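Local coordinates for protein aclacinomycin-N/aclacinomycin-A oxidase (PDB 2IPI) that oxidises the terminal sugar of aclacinomycin antibiotics in two successive steps, using a bicovalently attached FAD and molecular oxygen, at residues G273-S278 with N321-A326; R55-Y60 with A78-A83. One frame throughout, in Å; residues are numbered along the deposited sequence.

Interaction 1: residues G273-S278 with N321-A326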
loop_
_atom_site.group_PDB
_atom_site.type_symbol
_atom_site.label_atom_id
_atom_site.label_comp_id
_atom_site.label_asym_id
_atom_site.label_seq_id
_atom_site.Cartn_x
_atom_site.Cartn_y
_atom_site.Cartn_z
ATOM N N GLY A 273 7.528 16.844 11.926
ATOM C CA GLY A 273 7.089 15.887 12.910
ATOM C C GLY A 273 6.340 16.464 14.083
ATOM O O GLY A 273 5.374 15.857 14.565
ATOM N N ALA A 274 6.713 17.638 14.612
ATOM C CA ALA A 274 5.902 18.193 15.696
ATOM C C ALA A 274 4.489 18.548 15.211
ATOM O O ALA A 274 3.558 18.422 16.005
ATOM C CB ALA A 274 6.545 19.427 16.317
ATOM N N TRP A 275 4.325 18.992 13.965
ATOM C CA TRP A 275 3.041 19.430 13.415
ATOM C C TRP A 275 2.105 18.237 13.255
ATOM O O TRP A 275 0.929 18.269 13.628
ATOM C CB TRP A 275 3.244 20.126 12.070
ATOM C CG TRP A 275 2.035 20.695 11.396
ATOM C CD1 TRP A 275 1.607 22.003 11.456
ATOM C CD2 TRP A 275 1.088 20.011 10.559
ATOM N NE1 TRP A 275 0.465 22.167 10.717
ATOM C CE2 TRP A 275 0.117 20.965 10.151
ATOM C CE3 TRP A 275 0.945 18.696 10.100
ATOM C CZ2 TRP A 275 -0.956 20.636 9.328
ATOM C CZ3 TRP A 275 -0.118 18.375 9.284
ATOM C CH2 TRP A 275 -1.063 19.332 8.898
ATOM N N HIS A 276 2.699 17.154 12.660
ATOM C CA HIS A 276 1.885 15.951 12.452
ATOM C C HIS A 276 1.374 15.383 13.764
ATOM O O HIS A 276 0.274 14.835 13.811
ATOM C CB HIS A 276 2.673 14.899 11.664
ATOM C CG HIS A 276 2.662 15.219 10.202
ATOM N ND1 HIS A 276 3.553 16.088 9.601
ATOM C CD2 HIS A 276 1.834 14.784 9.225
ATOM C CE1 HIS A 276 3.272 16.161 8.314
ATOM N NE2 HIS A 276 2.238 15.382 8.058
ATOM N N GLN A 277 2.162 15.525 14.827
ATOM C CA GLN A 277 1.692 14.990 16.104
ATOM C C GLN A 277 0.543 15.844 16.617
ATOM O O GLN A 277 -0.303 15.371 17.373
ATOM C CB GLN A 277 2.838 14.918 17.107
ATOM C CG GLN A 277 2.525 14.244 18.429
ATOM C CD GLN A 277 3.566 14.533 19.496
ATOM O OE1 GLN A 277 4.748 14.693 19.197
ATOM N NE2 GLN A 277 3.156 14.607 20.762
ATOM N N SER A 278 0.482 17.244 16.344
ATOM C CA SER A 278 -0.596 18.102 16.821
ATOM C C SER A 278 -1.790 18.067 15.871
ATOM O O SER A 278 -2.947 18.271 16.314
ATOM C CB SER A 278 -0.103 19.540 16.993
ATOM O OG SER A 278 0.896 19.617 17.994
ATOM N N ASN A 321 -0.493 27.353 3.217
ATOM C CA ASN A 321 0.756 28.084 3.490
ATOM C C ASN A 321 1.012 28.164 4.995
ATOM O O ASN A 321 2.156 28.350 5.409
ATOM C CB ASN A 321 0.793 29.469 2.853
ATOM C CG ASN A 321 -0.511 29.930 2.256
ATOM O OD1 ASN A 321 -1.459 30.194 3.003
ATOM N ND2 ASN A 321 -0.562 30.037 0.930
ATOM N N ASP A 322 -0.013 28.003 5.821
ATOM C CA ASP A 322 0.179 27.994 7.274
ATOM C C ASP A 322 0.972 26.759 7.699
ATOM O O ASP A 322 1.761 26.789 8.639
ATOM C CB ASP A 322 -1.150 28.052 8.014
ATOM C CG ASP A 322 -1.669 29.451 8.281
ATOM O OD1 ASP A 322 -1.082 30.451 7.809
ATOM O OD2 ASP A 322 -2.703 29.576 8.970
ATOM N N PHE A 323 0.764 25.652 6.997
ATOM C CA PHE A 323 1.479 24.407 7.276
ATOM C C PHE A 323 2.941 24.547 6.871
ATOM O O PHE A 323 3.820 24.361 7.719
ATOM C CB PHE A 323 0.795 23.241 6.570
ATOM C CG PHE A 323 1.609 21.961 6.401
ATOM C CD1 PHE A 323 1.661 21.360 5.151
ATOM C CD2 PHE A 323 2.289 21.375 7.459
ATOM C CE1 PHE A 323 2.357 20.180 4.946
ATOM C CE2 PHE A 323 3.003 20.203 7.267
ATOM C CZ PHE A 323 3.048 19.619 6.007
ATOM N N VAL A 324 3.242 24.888 5.626
ATOM C CA VAL A 324 4.657 25.020 5.265
ATOM C C VAL A 324 5.333 26.090 6.125
ATOM O O VAL A 324 6.510 25.963 6.447
ATOM C CB VAL A 324 4.876 25.333 3.784
ATOM C CG1 VAL A 324 3.898 24.574 2.890
ATOM C CG2 VAL A 324 4.748 26.828 3.531
ATOM N N ALA A 325 4.580 27.129 6.501
ATOM C CA ALA A 325 5.190 28.137 7.373
ATOM C C ALA A 325 5.567 27.489 8.702
ATOM O O ALA A 325 6.502 27.896 9.404
ATOM C CB ALA A 325 4.266 29.324 7.552
ATOM N N ALA A 326 4.839 26.434 9.078
ATOM C CA ALA A 326 5.224 25.723 10.308
ATOM C C ALA A 326 6.415 24.817 10.025
ATOM O O ALA A 326 7.314 24.636 10.844
ATOM C CB ALA A 326 4.055 24.934 10.872
#
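Trp-275 and Phe-323 meet ring to ring between helix 262-278 and helix 316-327, a worked example of how large aromatic side chains can join helices whose backbones stay well apart. The two short segments run at 132° to one another with their axes 10.5 Å apart, and no hydrogen bond passes between them. The indole spans this interval because its CG lies anti to the backbone N (chi1 -177°), which carries the ring outward across the gap. Phe-323 reaches over one face of the indole, and its CD2 edge atom does the pressing: CD2 of Phe-323 stands 3.5 Å from CE2 of Trp-275, over the middle of the bicyclic ring. Neighbouring CE2 of Phe-323 settles 3.8 Å from Trp-275 CE3. The phenyl plane is inclined at 41° to the indole, too steep for a parallel stack and too shallow for a T-shaped one. At the pyrrole end, the methyl CB of Ala-326 comes within 3.9 Å of Trp-275 CD1.

His-276 adds to the group from the next position on the same helix. Its imidazole faces the benzo edge of the indole, with Trp-275 CE3 about 3.7 Å above the middle of the imidazole plane, while its CE1 approaches CZ of Phe-323 at 4.2 Å. A hydrogen bond from ND1 to the carbonyl O of His-272 fixes the rotation of this buried ring. Tyr-286 meets Trp-275 edge-to-face, and Leu-305 and Ile-307 support Phe-323. The His-276 side chain lies about 7 Å from that of the catalytic Tyr-397. Two helices packed side by side along an antiparallel sheet, with Phe-323 wedged between the indole and strand 302-310, make an alpha-plus-beta layer, here on the seven-stranded sheet that bears Tyr-397.

Interaction 2: residues R55-Y60 with A78-A83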
loop_
_atom_site.group_PDB
_atom_site.type_symbol
_atom_site.label_atom_id
_atom_site.label_comp_id
_atom_site.label_asym_id
_atom_site.label_seq_id
_atom_site.Cartn_x
_atom_site.Cartn_y
_atom_site.Cartn_z
ATOM N N ARG A 55 9.183 -18.138 -13.616
ATOM C CA ARG A 55 9.409 -19.183 -14.608
ATOM C C ARG A 55 8.462 -20.359 -14.395
ATOM O O ARG A 55 8.910 -21.480 -14.233
ATOM C CB ARG A 55 10.862 -19.661 -14.560
ATOM N N PRO A 56 7.146 -20.084 -14.336
ATOM C CA PRO A 56 6.210 -21.169 -14.027
ATOM C C PRO A 56 5.976 -22.040 -15.253
ATOM O O PRO A 56 6.250 -21.655 -16.397
ATOM C CB PRO A 56 4.931 -20.432 -13.631
ATOM C CG PRO A 56 4.997 -19.152 -14.398
ATOM C CD PRO A 56 6.441 -18.825 -14.621
ATOM N N ASP A 57 5.454 -23.250 -15.072
ATOM C CA ASP A 57 5.113 -24.053 -16.236
ATOM C C ASP A 57 4.005 -23.400 -17.066
ATOM O O ASP A 57 3.946 -23.574 -18.280
ATOM C CB ASP A 57 4.637 -25.449 -15.844
ATOM C CG ASP A 57 5.552 -26.223 -14.926
ATOM O OD1 ASP A 57 5.049 -27.172 -14.281
ATOM O OD2 ASP A 57 6.757 -25.897 -14.814
ATOM N N VAL A 58 3.112 -22.677 -16.404
ATOM C CA VAL A 58 1.905 -22.191 -17.073
ATOM C C VAL A 58 1.398 -20.897 -16.470
ATOM O O VAL A 58 1.589 -20.648 -15.275
ATOM C CB VAL A 58 0.784 -23.256 -16.992
ATOM C CG1 VAL A 58 0.249 -23.400 -15.576
ATOM C CG2 VAL A 58 -0.360 -22.903 -17.940
ATOM N N VAL A 59 0.738 -20.059 -17.270
ATOM C CA VAL A 59 -0.041 -18.958 -16.737
ATOM C C VAL A 59 -1.506 -19.060 -17.200
ATOM O O VAL A 59 -1.774 -19.151 -18.394
ATOM C CB VAL A 59 0.488 -17.565 -17.148
ATOM C CG1 VAL A 59 -0.142 -16.524 -16.229
ATOM C CG2 VAL A 59 2.001 -17.514 -17.122
ATOM N N TYR A 60 -2.467 -19.045 -16.287
ATOM C CA TYR A 60 -3.880 -19.132 -16.638
ATOM C C TYR A 60 -4.478 -17.722 -16.670
ATOM O O TYR A 60 -4.418 -17.011 -15.669
ATOM C CB TYR A 60 -4.743 -19.934 -15.667
ATOM C CG TYR A 60 -4.479 -21.419 -15.638
ATOM C CD1 TYR A 60 -5.018 -22.296 -16.564
ATOM C CD2 TYR A 60 -3.656 -21.930 -14.633
ATOM C CE1 TYR A 60 -4.753 -23.657 -16.509
ATOM C CE2 TYR A 60 -3.397 -23.285 -14.581
ATOM C CZ TYR A 60 -3.943 -24.140 -15.509
ATOM O OH TYR A 60 -3.630 -25.480 -15.383
ATOM N N ALA A 78 -1.830 -30.815 -10.782
ATOM C CA ALA A 78 -0.489 -30.877 -11.377
ATOM C C ALA A 78 0.596 -30.569 -10.356
ATOM O O ALA A 78 1.793 -30.600 -10.641
ATOM C CB ALA A 78 -0.439 -29.946 -12.577
ATOM N N GLY A 79 0.174 -30.270 -9.131
ATOM C CA GLY A 79 1.055 -29.955 -8.017
ATOM C C GLY A 79 1.923 -28.744 -8.321
ATOM O O GLY A 79 3.062 -28.554 -7.925
ATOM N N GLN A 80 1.320 -27.855 -9.104
ATOM C CA GLN A 80 1.926 -26.573 -9.450
ATOM C C GLN A 80 1.689 -25.576 -8.336
ATOM O O GLN A 80 0.530 -25.301 -8.008
ATOM C CB GLN A 80 1.317 -26.156 -10.784
ATOM C CG GLN A 80 1.928 -26.971 -11.936
ATOM C CD GLN A 80 1.123 -26.835 -13.213
ATOM O OE1 GLN A 80 0.040 -26.246 -13.189
ATOM N NE2 GLN A 80 1.664 -27.375 -14.295
ATOM N N ARG A 81 2.763 -25.058 -7.739
ATOM C CA ARG A 81 2.589 -24.080 -6.668
ATOM C C ARG A 81 1.988 -22.798 -7.236
ATOM O O ARG A 81 2.545 -22.245 -8.184
ATOM C CB ARG A 81 3.905 -23.742 -5.963
ATOM C CG ARG A 81 3.741 -22.570 -4.998
ATOM C CD ARG A 81 5.075 -21.909 -4.716
ATOM N NE ARG A 81 5.100 -21.072 -3.520
ATOM C CZ ARG A 81 6.211 -20.818 -2.827
ATOM N NH1 ARG A 81 7.371 -21.324 -3.202
ATOM N NH2 ARG A 81 6.175 -20.052 -1.752
ATOM N N ILE A 82 0.881 -22.359 -6.649
ATOM C CA ILE A 82 0.076 -21.299 -7.266
ATOM C C ILE A 82 0.468 -19.893 -6.849
ATOM O O ILE A 82 0.832 -19.714 -5.682
ATOM C CB ILE A 82 -1.406 -21.548 -6.896
ATOM C CG1 ILE A 82 -2.007 -22.771 -7.592
ATOM C CG2 ILE A 82 -2.272 -20.340 -7.160
ATOM C CD1 ILE A 82 -3.359 -23.168 -7.039
ATOM N N ALA A 83 0.333 -18.919 -7.764
ATOM C CA ALA A 83 0.472 -17.519 -7.375
ATOM C C ALA A 83 -0.536 -16.663 -8.175
ATOM O O ALA A 83 -0.739 -17.042 -9.319
ATOM C CB ALA A 83 1.876 -16.992 -7.582
#
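Asp-57 and Gln-80 face each other at the closest backbone approach of the two segments, with CA of Asp-57 still 7.9 Å from CA of Gln-80. Such a spacing leaves the main chains unbonded to one another: strand 102-105 runs between strands 58-61 and 82-85, parallel to both. Residues 78-83 emerge from helix 65-78 through a Schellman motif, in which Gly-79 adopts a positive phi of 59° before the chain turns into its strand. Strand, helix and strand thus form a beta-alpha-beta crossover that skips one place in the sheet.

The side chain of Gln-80 does the bridging. Extended beyond CG, it lays its amide alongside Asp-57 and Val-58, with Tyr-60 farther off. Its NE2 offers a hydrogen to OD1 of Asp-57, but the bond is weak, at 3.4 Å from Gln-80 NE2 to Asp-57 OD1 and bent to 137° at the hydrogen. The amide and carboxylate planes stand 74° apart, so the two groups meet steeply turned rather than flat. On the amide's other branch, OE1 of Gln-80 lies 3.7 Å from the methyl CG1 of Val-58. The hydroxyl of Tyr-60 does not bond to this oxygen; its weak hydrogen bond goes to Gln-74 of the intervening helix.

The side chains of Asp-57 and Gln-80 also rest against Arg-101, in the loop just before strand 102-105. One long, bent bond and a methyl contact imply a modest polar link where the two strands begin, one that probably contributes little beside the backbone pairing with strand 102-105.

In the fold
The two contacts belong to different parts of the fold, their centres 50 Å apart on opposite sides of the chain's centre. Interaction 1 joins two helices lying on the seven-stranded sheet, whereas interaction 2 links the residues that lead into two strands of a small mixed sheet within the FAD-binding region. Both are partly buried, but Phe-323 and His-276 are buried while Asp-57 is exposed. No hydrogen bond joins the segments of interaction 1; in interaction 2 the only one is weak, and each segment has backbone bonds to strand 102-105 or the residue before it. Here bulky rings fill the interval between neighbouring helices, while a lone glutamine crosses the entrance to a skipped strand position.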